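Local coordinates for protein vanadium-dependent bromoperoxidase (Corallina officinalis, PDB 1QHB) that catalyses the bromination of organic substrates with hydrogen peroxide and bromide, using a bound vanadate cofactor, and assembles as a dodecamer that also binds calcium, at residues H331-Y336 and S483-V488; S381-V386 and G490-I495. One frame throughout, in Å; residues are numbered along the deposited sequence.

Contact 1 of 2, residues H331-Y336 and S483-V488; sequences HFDSLY and SGHAVV. With PO4 (phosphate ion), chain G.
At the vanadate site of this haloperoxidase, H485 of the site meets D333 tip to tip. H485 NE2 donates to D333 OD1 at 2.6 Å with an N-H...O angle of 168°. The acceptor lies in the ring plane and uses its syn lone pair. Carboxylate and imidazole are nearly coplanar, 25° apart. The other ring nitrogen, H485 ND1, donates to phosphate O2 at 2.9 Å, so the two bonds together fix the ring's rotation. Over one imidazole face stands L335, crossing H485 at about a right angle, in a CH-pi contact with CD1 3.9 Å from the ring centroid and displaced toward the NE2-CE1 rim. Phosphate, probably from the crystallisation liquor, occupies the site at the N-terminus of helix 484-499, where G484 N gives O4 a bond of 2.9 Å. S483 is the N-cap: its OG, anti to the backbone N (chi1 160°), accepts from A486 N and donates to phosphate O2. H485 is probably an active-site residue; K398, R406, R545 and H551 also bond the phosphate. One turn on, V488 CG1 packs 3.5 Å from L335 O, and a water donates to both L335 O and H485 O.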
loop_
_atom_site.group_PDB
_atom_site.type_symbol
_atom_site.label_atom_id
_atom_site.label_comp_id
_atom_site.label_asym_id
_atom_site.label_seq_id
_atom_site.Cartn_x
_atom_site.Cartn_y
_atom_site.Cartn_z
ATOM N N HIS A 331 -43.426 -16.761 27.573
ATOM C CA HIS A 331 -42.686 -16.625 28.788
ATOM C C HIS A 331 -41.381 -17.432 28.621
ATOM O O HIS A 331 -40.349 -17.099 29.190
ATOM C CB HIS A 331 -43.452 -17.190 29.998
ATOM C CG HIS A 331 -42.844 -16.798 31.325
ATOM N ND1 HIS A 331 -43.446 -17.044 32.545
ATOM C CD2 HIS A 331 -41.744 -16.058 31.623
ATOM C CE1 HIS A 331 -42.705 -16.539 33.528
ATOM N NE2 HIS A 331 -41.670 -15.941 32.994
ATOM N N PHE A 332 -41.508 -18.619 27.980
ATOM C CA PHE A 332 -40.367 -19.527 27.956
ATOM C C PHE A 332 -39.906 -19.974 26.595
ATOM O O PHE A 332 -39.039 -20.861 26.468
ATOM C CB PHE A 332 -40.790 -20.792 28.731
ATOM C CG PHE A 332 -41.127 -20.548 30.183
ATOM C CD1 PHE A 332 -40.162 -20.008 31.044
ATOM C CD2 PHE A 332 -42.382 -20.824 30.663
ATOM C CE1 PHE A 332 -40.464 -19.795 32.383
ATOM C CE2 PHE A 332 -42.732 -20.578 31.987
ATOM C CZ PHE A 332 -41.759 -20.071 32.852
ATOM N N ASP A 333 -40.528 -19.442 25.548
ATOM C CA ASP A 333 -40.088 -19.935 24.237
ATOM C C ASP A 333 -38.598 -19.739 24.014
ATOM O O ASP A 333 -37.978 -18.737 24.387
ATOM C CB ASP A 333 -40.855 -19.154 23.170
ATOM C CG ASP A 333 -40.623 -17.666 23.196
ATOM O OD1 ASP A 333 -40.564 -17.030 24.258
ATOM O OD2 ASP A 333 -40.552 -17.072 22.091
ATOM N N SER A 334 -37.962 -20.690 23.335
ATOM C CA SER A 334 -36.582 -20.363 22.894
ATOM C C SER A 334 -36.776 -19.175 21.923
ATOM O O SER A 334 -37.857 -19.133 21.244
ATOM C CB SER A 334 -36.045 -21.523 22.131
ATOM O OG SER A 334 -35.973 -21.046 20.787
ATOM N N LEU A 335 -35.843 -18.234 21.713
ATOM C CA LEU A 335 -36.259 -17.096 20.878
ATOM C C LEU A 335 -36.584 -17.378 19.442
ATOM O O LEU A 335 -37.539 -16.700 19.078
ATOM C CB LEU A 335 -35.429 -15.839 21.106
ATOM C CG LEU A 335 -36.037 -14.822 22.098
ATOM C CD1 LEU A 335 -36.578 -15.489 23.349
ATOM C CD2 LEU A 335 -34.968 -13.811 22.510
ATOM N N TYR A 336 -36.066 -18.332 18.688
ATOM C CA TYR A 336 -36.544 -18.521 17.310
ATOM C C TYR A 336 -37.603 -19.621 17.179
ATOM O O TYR A 336 -37.932 -20.075 16.082
ATOM C CB TYR A 336 -35.371 -18.839 16.360
ATOM C CG TYR A 336 -34.503 -19.993 16.795
ATOM C CD1 TYR A 336 -34.976 -21.276 16.970
ATOM C CD2 TYR A 336 -33.144 -19.792 17.021
ATOM C CE1 TYR A 336 -34.169 -22.329 17.374
ATOM C CE2 TYR A 336 -32.329 -20.822 17.437
ATOM C CZ TYR A 336 -32.827 -22.091 17.589
ATOM O OH TYR A 336 -31.994 -23.106 17.989
ATOM N N SER A 483 -37.216 -4.883 21.924
ATOM C CA SER A 483 -37.562 -6.173 22.517
ATOM C C SER A 483 -36.786 -7.290 21.881
ATOM O O SER A 483 -36.699 -7.377 20.643
ATOM C CB SER A 483 -39.108 -6.356 22.292
ATOM O OG SER A 483 -39.490 -7.740 22.394
ATOM N N GLY A 484 -36.307 -8.250 22.677
ATOM C CA GLY A 484 -35.600 -9.401 22.155
ATOM C C GLY A 484 -36.526 -10.286 21.361
ATOM O O GLY A 484 -36.168 -10.770 20.279
ATOM N N HIS A 485 -37.743 -10.525 21.846
ATOM C CA HIS A 485 -38.698 -11.377 21.094
ATOM C C HIS A 485 -39.056 -10.763 19.746
ATOM O O HIS A 485 -39.051 -11.387 18.689
ATOM C CB HIS A 485 -40.013 -11.437 21.948
ATOM C CG HIS A 485 -39.910 -12.542 22.956
ATOM N ND1 HIS A 485 -39.345 -12.462 24.201
ATOM C CD2 HIS A 485 -40.347 -13.821 22.848
ATOM C CE1 HIS A 485 -39.406 -13.641 24.797
ATOM N NE2 HIS A 485 -40.043 -14.481 24.013
ATOM N N ALA A 486 -39.402 -9.474 19.770
ATOM C CA ALA A 486 -39.778 -8.787 18.534
ATOM C C ALA A 486 -38.611 -8.587 17.578
ATOM O O ALA A 486 -38.832 -8.745 16.363
ATOM C CB ALA A 486 -40.483 -7.494 18.848
ATOM N N VAL A 487 -37.367 -8.392 18.102
ATOM C CA VAL A 487 -36.299 -8.212 17.107
ATOM C C VAL A 487 -36.036 -9.509 16.374
ATOM O O VAL A 487 -35.694 -9.603 15.199
ATOM C CB VAL A 487 -35.023 -7.595 17.706
ATOM C CG1 VAL A 487 -34.165 -8.641 18.448
ATOM C CG2 VAL A 487 -34.163 -7.062 16.552
ATOM N N VAL A 488 -36.116 -10.628 17.098
ATOM C CA VAL A 488 -35.885 -11.946 16.548
ATOM C C VAL A 488 -37.023 -12.327 15.610
ATOM O O VAL A 488 -36.777 -12.917 14.564
ATOM C CB VAL A 488 -35.696 -12.994 17.653
ATOM C CG1 VAL A 488 -35.742 -14.421 17.120
ATOM C CG2 VAL A 488 -34.363 -12.740 18.369
HETATM P P PO4 G . -37.966 -9.199 25.852
HETATM O O1 PO4 G . -38.695 -8.774 27.077
HETATM O O2 PO4 G . -38.900 -9.622 24.770
HETATM O O3 PO4 G . -37.051 -10.302 26.194
HETATM O O4 PO4 G . -37.193 -7.989 25.384
HETATM O O HOH W 1 -39.554 -14.144 19.050
#

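Contact 2 of 2, residues S381-V386 and G490-I495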
loop_
_atom_site.group_PDB
_atom_site.type_symbol
_atom_site.label_atom_id
_atom_site.label_comp_id
_atom_site.label_asym_id
_atom_site.label_seq_id
_atom_site.Cartn_x
_atom_site.Cartn_y
_atom_site.Cartn_z
ATOM N N SER A 381 -30.869 -23.580 8.854
ATOM C CA SER A 381 -29.794 -22.937 9.615
ATOM C C SER A 381 -29.889 -21.418 9.607
ATOM O O SER A 381 -29.586 -20.725 10.579
ATOM C CB SER A 381 -28.428 -23.339 9.078
ATOM O OG SER A 381 -27.994 -24.577 9.613
ATOM N N LEU A 382 -30.292 -20.890 8.459
ATOM C CA LEU A 382 -30.368 -19.440 8.263
ATOM C C LEU A 382 -31.417 -18.808 9.156
ATOM O O LEU A 382 -31.152 -17.742 9.728
ATOM C CB LEU A 382 -30.579 -19.119 6.783
ATOM C CG LEU A 382 -30.319 -17.724 6.228
ATOM C CD1 LEU A 382 -29.007 -17.164 6.745
ATOM C CD2 LEU A 382 -30.299 -17.710 4.700
ATOM N N VAL A 383 -32.573 -19.462 9.400
ATOM C CA VAL A 383 -33.592 -18.804 10.217
ATOM C C VAL A 383 -33.163 -18.648 11.663
ATOM O O VAL A 383 -33.628 -17.791 12.444
ATOM C CB VAL A 383 -34.900 -19.592 10.045
ATOM C CG1 VAL A 383 -34.827 -20.967 10.711
ATOM C CG2 VAL A 383 -36.045 -18.810 10.664
ATOM N N THR A 384 -32.343 -19.593 12.128
ATOM C CA THR A 384 -31.907 -19.599 13.534
ATOM C C THR A 384 -30.643 -18.787 13.715
ATOM O O THR A 384 -30.520 -18.144 14.747
ATOM C CB THR A 384 -31.622 -21.038 14.042
ATOM O OG1 THR A 384 -30.643 -21.634 13.173
ATOM C CG2 THR A 384 -32.863 -21.904 13.971
ATOM N N GLU A 385 -29.755 -18.731 12.722
ATOM C CA GLU A 385 -28.477 -18.005 12.896
ATOM C C GLU A 385 -28.628 -16.500 12.936
ATOM O O GLU A 385 -27.794 -15.834 13.558
ATOM C CB GLU A 385 -27.471 -18.409 11.829
ATOM C CG GLU A 385 -27.268 -17.461 10.646
ATOM C CD GLU A 385 -26.328 -18.033 9.604
ATOM O OE1 GLU A 385 -26.462 -19.228 9.266
ATOM O OE2 GLU A 385 -25.416 -17.322 9.081
ATOM N N VAL A 386 -29.672 -15.925 12.336
ATOM C CA VAL A 386 -29.834 -14.472 12.378
ATOM C C VAL A 386 -30.229 -14.055 13.779
ATOM O O VAL A 386 -30.145 -12.870 14.032
ATOM C CB VAL A 386 -30.899 -13.965 11.402
ATOM C CG1 VAL A 386 -30.496 -14.358 9.991
ATOM C CG2 VAL A 386 -32.319 -14.523 11.650
ATOM N N GLY A 490 -38.809 -10.342 13.824
ATOM C CA GLY A 490 -38.596 -9.596 12.614
ATOM C C GLY A 490 -37.552 -10.188 11.703
ATOM O O GLY A 490 -37.745 -10.213 10.490
ATOM N N ALA A 491 -36.402 -10.538 12.286
ATOM C CA ALA A 491 -35.352 -11.123 11.465
ATOM C C ALA A 491 -35.766 -12.492 10.933
ATOM O O ALA A 491 -35.449 -12.765 9.781
ATOM C CB ALA A 491 -34.098 -11.276 12.309
ATOM N N CYS A 492 -36.273 -13.370 11.782
ATOM C CA CYS A 492 -36.639 -14.693 11.379
ATOM C C CYS A 492 -37.772 -14.729 10.327
ATOM O O CYS A 492 -37.644 -15.497 9.377
ATOM C CB CYS A 492 -37.038 -15.514 12.635
ATOM S SG CYS A 492 -35.708 -15.864 13.790
ATOM N N VAL A 493 -38.848 -13.946 10.433
ATOM C CA VAL A 493 -39.878 -14.064 9.413
ATOM C C VAL A 493 -39.403 -13.424 8.099
ATOM O O VAL A 493 -39.856 -13.863 7.066
ATOM C CB VAL A 493 -41.296 -13.604 9.825
ATOM C CG1 VAL A 493 -41.813 -14.363 11.052
ATOM C CG2 VAL A 493 -41.322 -12.112 10.042
ATOM N N THR A 494 -38.463 -12.491 8.121
ATOM C CA THR A 494 -37.845 -11.927 6.924
ATOM C C THR A 494 -37.097 -13.037 6.192
ATOM O O THR A 494 -37.369 -13.215 4.983
ATOM C CB THR A 494 -36.904 -10.764 7.280
ATOM O OG1 THR A 494 -37.739 -9.760 7.856
ATOM C CG2 THR A 494 -36.219 -10.150 6.052
ATOM N N ILE A 495 -36.383 -13.902 6.933
ATOM C CA ILE A 495 -35.675 -15.002 6.252
ATOM C C ILE A 495 -36.654 -15.957 5.604
ATOM O O ILE A 495 -36.444 -16.476 4.481
ATOM C CB ILE A 495 -34.812 -15.777 7.276
ATOM C CG1 ILE A 495 -33.609 -15.012 7.778
ATOM C CG2 ILE A 495 -34.326 -17.137 6.699
ATOM C CD1 ILE A 495 -32.718 -14.370 6.695
#
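Two buried helices in the helical core of the vanadium haloperoxidase fold, 376-402 and 484-499, pack antiparallel where V383 and V386 face A491, C492 and I495. The axes of segments 381-386 and 490-495 approach to 8.5 Å with 160° between their directions, and the CA atoms of V383 and C492 come within 5.2 Å. I495 is the principal bump: it enters the hollow bounded by L382, V383 and V386, one turn of the partner helix. Its chi1 of -70° sets CG1 beside the backbone N and leaves CG2 anti to it; CG2 rests against the V383 backbone, 4.0 Å from V383 CA, while CD1 touches both V386 CG1 and L382 CG. V386 and I495 lie alongside, pointing opposite ways, with V386 CG1 3.9 Å from I495 CG1; L382 instead lies across I495. The return bump is V386 CG2, which sits 3.8 Å from the small A491 CB and also touches C492. V383 CG2 reaches C492 CB at 4.0 Å. The 381-386 turn also meets a second subunit, where E385 forms a salt bridge with R389 of that subunit. C492 SG, lying anti to its own carbonyl carbon, approaches V383 O to 3.1 Å.

Helix 484-499 belongs to both contacts: its N-terminal turn meets 331-336 in contact 1, and its next turns meet 381-386 in contact 2, the two centres lying 12 Å apart. Y336 joins them directly, its CE2 3.5 Å from T384 CB and its CB 3.9 Å from C492 SG. Only contact 1 holds residues of the vanadate site; in contact 2 the side chain of C492 is about 10 Å from that of H485, and contact 2 is helix packing at some distance from the site. Helix 376-402 nevertheless spans both regions, since it also carries K398, a phosphate ligand. Both contacts touch the second subunit, through Y336 OH to L380 O and T384 OG1 to T384 OG1 of that subunit.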